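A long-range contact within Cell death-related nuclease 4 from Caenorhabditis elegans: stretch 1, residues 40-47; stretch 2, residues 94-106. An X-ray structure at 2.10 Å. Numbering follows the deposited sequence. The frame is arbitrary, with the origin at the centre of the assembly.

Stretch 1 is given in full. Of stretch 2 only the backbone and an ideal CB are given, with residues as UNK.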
ATOM      1  N   GLU B  40       6.259  -4.989  -6.059  1.00 21.11           N
ATOM      2  CA  GLU B  40       6.231  -4.609  -7.468  1.00 21.74           C
ATOM      3  C   GLU B  40       7.387  -3.672  -7.785  1.00 21.50           C
ATOM      4  O   GLU B  40       7.677  -2.762  -7.012  1.00 22.78           O
ATOM      5  CB  GLU B  40       4.913  -3.923  -7.821  1.00 23.32           C
ATOM      6  CG  GLU B  40       3.684  -4.779  -7.634  1.00 22.80           C
ATOM      7  CD  GLU B  40       2.410  -3.986  -7.826  1.00 24.94           C
ATOM      8  OE1 GLU B  40       2.008  -3.271  -6.883  1.00 24.02           O
ATOM      9  OE2 GLU B  40       1.819  -4.064  -8.924  1.00 28.85           O
ATOM     10  N   VAL B  41       8.031  -3.886  -8.928  1.00 20.79           N
ATOM     11  CA  VAL B  41       9.114  -3.020  -9.377  1.00 20.86           C
ATOM     12  C   VAL B  41       8.611  -1.596  -9.598  1.00 19.49           C
ATOM     13  O   VAL B  41       7.588  -1.391 -10.251  1.00 18.29           O
ATOM     14  CB  VAL B  41       9.743  -3.543 -10.685  1.00 23.31           C
ATOM     15  CG1 VAL B  41      10.817  -2.586 -11.196  1.00 24.67           C
ATOM     16  CG2 VAL B  41      10.328  -4.928 -10.476  1.00 21.78           C
ATOM     17  N   ILE B  42       9.338  -0.619  -9.058  1.00 18.10           N
ATOM     18  CA  ILE B  42       8.991   0.791  -9.233  1.00 19.19           C
ATOM     19  C   ILE B  42      10.156   1.595  -9.812  1.00 20.97           C
ATOM     20  O   ILE B  42       9.983   2.748 -10.208  1.00 22.07           O
ATOM     21  CB  ILE B  42       8.538   1.433  -7.906  1.00 17.57           C
ATOM     22  CG1 ILE B  42       9.585   1.214  -6.812  1.00 19.55           C
ATOM     23  CG2 ILE B  42       7.193   0.850  -7.479  1.00 16.95           C
ATOM     24  CD1 ILE B  42       9.246   1.899  -5.501  1.00 22.80           C
ATOM     25  N   GLN B  43      11.340   0.990  -9.860  1.00 23.99           N
ATOM     26  CA  GLN B  43      12.459   1.580 -10.585  1.00 24.71           C
ATOM     27  C   GLN B  43      13.339   0.499 -11.209  1.00 25.55           C
ATOM     28  O   GLN B  43      13.614  -0.532 -10.595  1.00 25.68           O
ATOM     29  CB  GLN B  43      13.294   2.479  -9.673  1.00 25.30           C
ATOM     30  CG  GLN B  43      14.346   3.279 -10.430  1.00 28.41           C
ATOM     31  CD  GLN B  43      14.987   4.365  -9.588  1.00 31.67           C
ATOM     32  OE1 GLN B  43      14.790   4.429  -8.374  1.00 34.58           O
ATOM     33  NE2 GLN B  43      15.761   5.229 -10.235  1.00 31.54           N
ATOM     34  N   PHE B  44      13.769   0.763 -12.439  1.00 26.09           N
ATOM     35  CA  PHE B  44      14.507  -0.189 -13.260  1.00 25.55           C
ATOM     36  C   PHE B  44      15.795   0.483 -13.736  1.00 25.53           C
ATOM     37  O   PHE B  44      15.758   1.319 -14.639  1.00 29.34           O
ATOM     38  CB  PHE B  44      13.633  -0.630 -14.442  1.00 27.77           C
ATOM     39  CG  PHE B  44      14.095  -1.885 -15.134  1.00 30.66           C
ATOM     40  CD1 PHE B  44      15.411  -2.312 -15.063  1.00 34.47           C
ATOM     41  CD2 PHE B  44      13.195  -2.637 -15.874  1.00 33.13           C
ATOM     42  CE1 PHE B  44      15.816  -3.465 -15.712  1.00 37.05           C
ATOM     43  CE2 PHE B  44      13.595  -3.789 -16.523  1.00 34.71           C
ATOM     44  CZ  PHE B  44      14.904  -4.203 -16.443  1.00 36.27           C
ATOM     45  N   ALA B  45      16.925   0.116 -13.132  1.00 23.10           N
ATOM     46  CA  ALA B  45      18.192   0.805 -13.380  1.00 24.21           C
ATOM     47  C   ALA B  45      19.297  -0.143 -13.841  1.00 25.60           C
ATOM     48  O   ALA B  45      19.532  -1.187 -13.231  1.00 26.50           O
ATOM     49  CB  ALA B  45      18.636   1.548 -12.129  1.00 26.64           C
ATOM     50  N   ILE B  46      19.972   0.240 -14.921  1.00 25.20           N
ATOM     51  CA  ILE B  46      21.099  -0.521 -15.452  1.00 27.01           C
ATOM     52  C   ILE B  46      22.225   0.421 -15.873  1.00 27.03           C
ATOM     53  O   ILE B  46      21.975   1.504 -16.400  1.00 27.96           O
ATOM     54  CB  ILE B  46      20.689  -1.390 -16.667  1.00 29.15           C
ATOM     55  CG1 ILE B  46      19.573  -2.366 -16.283  1.00 29.86           C
ATOM     56  CG2 ILE B  46      21.897  -2.163 -17.208  1.00 30.54           C
ATOM     57  CD1 ILE B  46      19.000  -3.146 -17.455  1.00 30.96           C
ATOM     58  N   VAL B  47      23.463   0.002 -15.617  1.00 30.31           N
ATOM     59  CA  VAL B  47      24.640   0.683 -16.143  1.00 31.67           C
ATOM     60  C   VAL B  47      25.586  -0.359 -16.731  1.00 33.39           C
ATOM     61  O   VAL B  47      25.766  -1.439 -16.167  1.00 34.80           O
ATOM     62  CB  VAL B  47      25.369   1.514 -15.060  1.00 34.41           C
ATOM     63  CG1 VAL B  47      25.900   0.620 -13.950  1.00 36.46           C
ATOM     64  CG2 VAL B  47      26.500   2.325 -15.682  1.00 35.25           C
ATOM     65  N   UNK B  94       3.546   1.104 -16.669  1.00 20.51           N
ATOM     66  CA  UNK B  94       3.526  -0.172 -15.962  1.00 20.63           C
ATOM     67  C   UNK B  94       4.699  -1.031 -16.421  1.00 19.46           C
ATOM     68  O   UNK B  94       5.316  -0.748 -17.447  1.00 21.35           O
ATOM     69  CB  UNK B  94       2.201  -0.902 -16.192  1.00 20.63           C
ATOM     70  N   UNK B  95       4.995  -2.083 -15.662  1.00 18.83           N
ATOM     71  CA  UNK B  95       6.202  -2.877 -15.879  1.00 21.74           C
ATOM     72  C   UNK B  95       6.288  -3.496 -17.272  1.00 21.79           C
ATOM     73  O   UNK B  95       7.377  -3.606 -17.838  1.00 19.95           O
ATOM     74  CB  UNK B  95       6.277  -3.988 -14.829  1.00 21.74           C
ATOM     75  N   UNK B  96       5.150  -3.907 -17.821  1.00 25.15           N
ATOM     76  CA  UNK B  96       5.137  -4.556 -19.127  1.00 28.00           C
ATOM     77  C   UNK B  96       5.660  -3.619 -20.213  1.00 28.79           C
ATOM     78  O   UNK B  96       6.370  -4.048 -21.124  1.00 28.78           O
ATOM     79  CB  UNK B  96       3.722  -5.025 -19.473  1.00 28.00           C
ATOM     80  N   UNK B  97       5.321  -2.339 -20.107  1.00 25.71           N
ATOM     81  CA  UNK B  97       5.787  -1.346 -21.066  1.00 26.19           C
ATOM     82  C   UNK B  97       7.279  -1.079 -20.883  1.00 27.53           C
ATOM     83  O   UNK B  97       8.039  -1.059 -21.850  1.00 29.19           O
ATOM     84  CB  UNK B  97       4.992  -0.047 -20.919  1.00 26.19           C
ATOM     85  N   UNK B  98       7.689  -0.874 -19.637  1.00 24.43           N
ATOM     86  CA  UNK B  98       9.081  -0.572 -19.331  1.00 23.45           C
ATOM     87  C   UNK B  98       9.984  -1.749 -19.678  1.00 21.90           C
ATOM     88  O   UNK B  98      11.108  -1.560 -20.142  1.00 22.59           O
ATOM     89  CB  UNK B  98       9.235  -0.206 -17.853  1.00 23.45           C
ATOM     90  N   UNK B  99       9.494  -2.963 -19.446  1.00 21.97           N
ATOM     91  CA  UNK B  99      10.256  -4.158 -19.786  1.00 23.58           C
ATOM     92  C   UNK B  99      10.424  -4.275 -21.296  1.00 26.52           C
ATOM     93  O   UNK B  99      11.461  -4.725 -21.779  1.00 22.60           O
ATOM     94  CB  UNK B  99       9.571  -5.408 -19.229  1.00 23.58           C
ATOM     95  N   UNK B 100       9.398  -3.870 -22.037  1.00 27.86           N
ATOM     96  CA  UNK B 100       9.466  -3.877 -23.492  1.00 28.64           C
ATOM     97  C   UNK B 100      10.495  -2.861 -23.981  1.00 27.27           C
ATOM     98  O   UNK B 100      11.233  -3.119 -24.932  1.00 25.36           O
ATOM     99  CB  UNK B 100       8.092  -3.579 -24.095  1.00 28.64           C
ATOM    100  N   UNK B 101      10.544  -1.707 -23.322  1.00 30.06           N
ATOM    101  CA  UNK B 101      11.530  -0.682 -23.648  1.00 29.50           C
ATOM    102  C   UNK B 101      12.933  -1.177 -23.308  1.00 29.35           C
ATOM    103  O   UNK B 101      13.906  -0.840 -23.984  1.00 28.66           O
ATOM    104  CB  UNK B 101      11.225   0.618 -22.901  1.00 29.50           C
ATOM    105  N   UNK B 102      13.025  -1.981 -22.256  1.00 28.12           N
ATOM    106  CA  UNK B 102      14.297  -2.543 -21.822  1.00 23.78           C
ATOM    107  C   UNK B 102      14.832  -3.545 -22.842  1.00 26.94           C
ATOM    108  O   UNK B 102      16.030  -3.578 -23.118  1.00 25.54           O
ATOM    109  CB  UNK B 102      14.143  -3.213 -20.455  1.00 23.78           C
ATOM    110  N   UNK B 103      13.943  -4.355 -23.408  1.00 28.83           N
ATOM    111  CA  UNK B 103      14.340  -5.322 -24.424  1.00 30.74           C
ATOM    112  C   UNK B 103      14.823  -4.626 -25.692  1.00 32.32           C
ATOM    113  O   UNK B 103      15.816  -5.037 -26.295  1.00 35.08           O
ATOM    114  CB  UNK B 103      13.174  -6.258 -24.750  1.00 30.74           C
ATOM    115  N   UNK B 104      14.120  -3.573 -26.098  1.00 31.53           N
ATOM    116  CA  UNK B 104      14.520  -2.805 -27.270  1.00 32.69           C
ATOM    117  C   UNK B 104      15.870  -2.132 -27.040  1.00 32.20           C
ATOM    118  O   UNK B 104      16.684  -2.026 -27.957  1.00 33.92           O
ATOM    119  CB  UNK B 104      13.457  -1.759 -27.612  1.00 32.69           C
ATOM    120  N   UNK B 105      16.095  -1.683 -25.810  1.00 27.27           N
ATOM    121  CA  UNK B 105      17.353  -1.048 -25.435  1.00 28.03           C
ATOM    122  C   UNK B 105      18.530  -1.994 -25.654  1.00 29.16           C
ATOM    123  O   UNK B 105      19.580  -1.585 -26.146  1.00 30.21           O
ATOM    124  CB  UNK B 105      17.306  -0.594 -23.975  1.00 28.03           C
ATOM    125  N   UNK B 106      18.350  -3.261 -25.293  1.00 28.25           N
ATOM    126  CA  UNK B 106      19.377  -4.271 -25.521  1.00 30.45           C
ATOM    127  C   UNK B 106      19.656  -4.431 -27.012  1.00 31.37           C
ATOM    128  O   UNK B 106      20.811  -4.552 -27.426  1.00 29.80           O
ATOM    129  CB  UNK B 106      18.954  -5.610 -24.914  1.00 30.45           C
TER

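Strand 41-47 and helix 95-106 run in nearly the same direction, their axes 22° apart and 10.2 Å at closest approach. Val41, Phe44 and Ile46 point toward the helix and offer it a wholly apolar surface, so the positions that meet them should be apolar too.

Position 94 precedes the first helical turn, and its CB points sideways, with nothing of the strand within 5.5 Å. A small polar residue, such as serine, threonine or aspartate, is common here. It is Thr94, whose OG1 makes no capping bond.

At 95, CB points toward the strand and lies 5.4 Å from Val41 CB, leaving room for a large apolar group, aliphatic or aromatic. The residue is Phe95. With chi1 in t, its CD1 packs 4.0 Å from Val41 CB, and its CE1 reaches to 4.4 Å from Phe44 CD2.

Positions 96 and 97 are out of reach of the strand, which sets no demand on them; they are Asp96, whose OD1 accepts a very short hydrogen bond, 2.4 Å, from Thr94 OG1, and Val97.

CA-to-CB at 98 points toward the strand, and the ideal CB lies 5.1 Å from Phe44 CD2. Valine, isoleucine or leucine could bridge this gap. Val98 does so, placing CG1 3.9 Å from Phe44 CD2.

At 99, CB is 5.1 Å from Phe44 CE2 but points sideways, so many side chains could pass by the ring. The nearest approach of Tyr99 is its CD1, 4.6 Å from Phe44 CE2.

Positions 100 and 101, again out of reach, would accept polar residues and hold Glu100 and Gln101.

Position 102 has the closest ideal CB, 4.0 Å from Phe44 CE2, and points almost straight at the Phe44 ring, with Ile46 off to one side. Phenylalanine, leucine or methionine would suit. Phe102 sets one ring face over Phe44 CZ, which lies 3.7 Å from Phe102 CG; the two rings meet obliquely, centroids 5.0 Å apart and planes at 35°. Phe102 CE1 also comes within 3.3 Å of Ile46 CD1, a tight apolar contact.

Positions 103 and 104 are out of reach, so the strand restricts neither and polar residues would do; they are Gln103 and Gln104.

At 105, CB points toward the strand with nothing within 5.5 Å. The strand offers apolar Ile46, so a long apolar or aromatic side chain (methionine, phenylalanine, tryptophan) would suit. Trp105 spans the gap, its CH2 3.9 Å from Ile46 CG2.

Position 106 points sideways, leaving the choice open; the end of Leu106 comes nearer, but its CD2 stays 5.8 Å from Ile46 CD1.

Stretch 2 (94-106) TFDVVYEQFQQWL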
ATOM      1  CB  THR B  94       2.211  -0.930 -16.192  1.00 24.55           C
ATOM      2  OG1 THR B  94       1.975  -1.065 -17.599  1.00 29.15           O
ATOM      3  CG2 THR B  94       1.054  -0.183 -15.555  1.00 16.63           C
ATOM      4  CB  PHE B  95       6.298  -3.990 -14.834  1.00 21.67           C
ATOM      5  CG  PHE B  95       7.520  -4.851 -14.987  1.00 22.47           C
ATOM      6  CD1 PHE B  95       8.745  -4.429 -14.497  1.00 22.29           C
ATOM      7  CD2 PHE B  95       7.448  -6.078 -15.625  1.00 21.90           C
ATOM      8  CE1 PHE B  95       9.869  -5.215 -14.637  1.00 19.76           C
ATOM      9  CE2 PHE B  95       8.569  -6.868 -15.768  1.00 22.41           C
ATOM     10  CZ  PHE B  95       9.782  -6.435 -15.274  1.00 20.14           C
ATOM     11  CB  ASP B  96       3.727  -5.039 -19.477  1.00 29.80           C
ATOM     12  CG  ASP B  96       2.687  -3.943 -19.372  1.00 31.79           C
ATOM     13  OD1 ASP B  96       2.752  -3.141 -18.417  1.00 32.87           O
ATOM     14  OD2 ASP B  96       1.799  -3.888 -20.250  1.00 31.97           O
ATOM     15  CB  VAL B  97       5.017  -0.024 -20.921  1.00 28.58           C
ATOM     16  CG1 VAL B  97       5.547   1.029 -21.896  1.00 28.38           C
ATOM     17  CG2 VAL B  97       3.532  -0.255 -21.144  1.00 29.96           C
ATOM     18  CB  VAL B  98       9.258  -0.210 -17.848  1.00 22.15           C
ATOM     19  CG1 VAL B  98      10.730  -0.052 -17.494  1.00 20.69           C
ATOM     20  CG2 VAL B  98       8.498   1.070 -17.532  1.00 21.41           C
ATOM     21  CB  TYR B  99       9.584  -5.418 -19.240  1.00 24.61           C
ATOM     22  CG  TYR B  99      10.328  -6.686 -19.600  1.00 24.88           C
ATOM     23  CD1 TYR B  99      11.517  -7.020 -18.967  1.00 25.32           C
ATOM     24  CD2 TYR B  99       9.848  -7.542 -20.583  1.00 26.72           C
ATOM     25  CE1 TYR B  99      12.206  -8.172 -19.301  1.00 27.87           C
ATOM     26  CE2 TYR B  99      10.528  -8.698 -20.920  1.00 26.70           C
ATOM     27  CZ  TYR B  99      11.705  -9.007 -20.275  1.00 28.38           C
ATOM     28  OH  TYR B  99      12.384 -10.157 -20.609  1.00 32.49           O
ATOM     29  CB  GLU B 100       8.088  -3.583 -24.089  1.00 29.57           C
ATOM     30  CG  GLU B 100       8.066  -3.442 -25.601  1.00 33.02           C
ATOM     31  CD  GLU B 100       8.600  -4.668 -26.319  1.00 40.05           C
ATOM     32  OE1 GLU B 100       8.449  -5.790 -25.788  1.00 43.85           O
ATOM     33  OE2 GLU B 100       9.176  -4.509 -27.416  1.00 41.17           O
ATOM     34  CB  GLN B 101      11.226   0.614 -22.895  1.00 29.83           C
ATOM     35  CG  GLN B 101       9.941   1.304 -23.341  1.00 34.00           C
ATOM     36  CD  GLN B 101       9.534   2.446 -22.428  1.00 37.53           C
ATOM     37  OE1 GLN B 101       9.871   2.467 -21.245  1.00 38.30           O
ATOM     38  NE2 GLN B 101       8.802   3.407 -22.978  1.00 39.93           N
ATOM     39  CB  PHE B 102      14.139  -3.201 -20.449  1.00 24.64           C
ATOM     40  CG  PHE B 102      15.131  -4.294 -20.177  1.00 25.34           C
ATOM     41  CD1 PHE B 102      16.448  -3.996 -19.875  1.00 29.66           C
ATOM     42  CD2 PHE B 102      14.740  -5.622 -20.210  1.00 27.69           C
ATOM     43  CE1 PHE B 102      17.359  -5.003 -19.621  1.00 32.61           C
ATOM     44  CE2 PHE B 102      15.647  -6.632 -19.956  1.00 29.66           C
ATOM     45  CZ  PHE B 102      16.956  -6.322 -19.661  1.00 32.47           C
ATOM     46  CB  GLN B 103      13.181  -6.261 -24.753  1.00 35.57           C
ATOM     47  CG  GLN B 103      12.837  -7.225 -23.634  1.00 40.63           C
ATOM     48  CD  GLN B 103      11.834  -8.273 -24.059  1.00 44.37           C
ATOM     49  OE1 GLN B 103      10.660  -7.974 -24.277  1.00 45.29           O
ATOM     50  NE2 GLN B 103      12.293  -9.511 -24.190  1.00 45.90           N
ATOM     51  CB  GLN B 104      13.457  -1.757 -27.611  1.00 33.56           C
ATOM     52  CG  GLN B 104      13.792  -0.912 -28.829  1.00 34.65           C
ATOM     53  CD  GLN B 104      14.044  -1.753 -30.062  1.00 36.37           C
ATOM     54  OE1 GLN B 104      13.273  -2.660 -30.374  1.00 38.28           O
ATOM     55  NE2 GLN B 104      15.135  -1.467 -30.761  1.00 37.30           N
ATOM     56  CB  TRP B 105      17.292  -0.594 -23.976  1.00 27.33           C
ATOM     57  CG  TRP B 105      18.515   0.121 -23.487  1.00 29.06           C
ATOM     58  CD1 TRP B 105      18.942   1.363 -23.857  1.00 30.08           C
ATOM     59  CD2 TRP B 105      19.456  -0.355 -22.518  1.00 30.14           C
ATOM     60  NE1 TRP B 105      20.095   1.686 -23.183  1.00 31.77           N
ATOM     61  CE2 TRP B 105      20.431   0.649 -22.354  1.00 31.48           C
ATOM     62  CE3 TRP B 105      19.570  -1.535 -21.773  1.00 30.33           C
ATOM     63  CZ2 TRP B 105      21.507   0.510 -21.478  1.00 32.53           C
ATOM     64  CZ3 TRP B 105      20.640  -1.671 -20.906  1.00 31.49           C
ATOM     65  CH2 TRP B 105      21.595  -0.655 -20.767  1.00 31.77           C
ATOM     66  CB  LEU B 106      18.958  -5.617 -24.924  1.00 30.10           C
ATOM     67  CG  LEU B 106      18.794  -5.679 -23.403  1.00 30.94           C
ATOM     68  CD1 LEU B 106      18.240  -7.031 -22.991  1.00 30.88           C
ATOM     69  CD2 LEU B 106      20.116  -5.406 -22.698  1.00 32.35           C
TER
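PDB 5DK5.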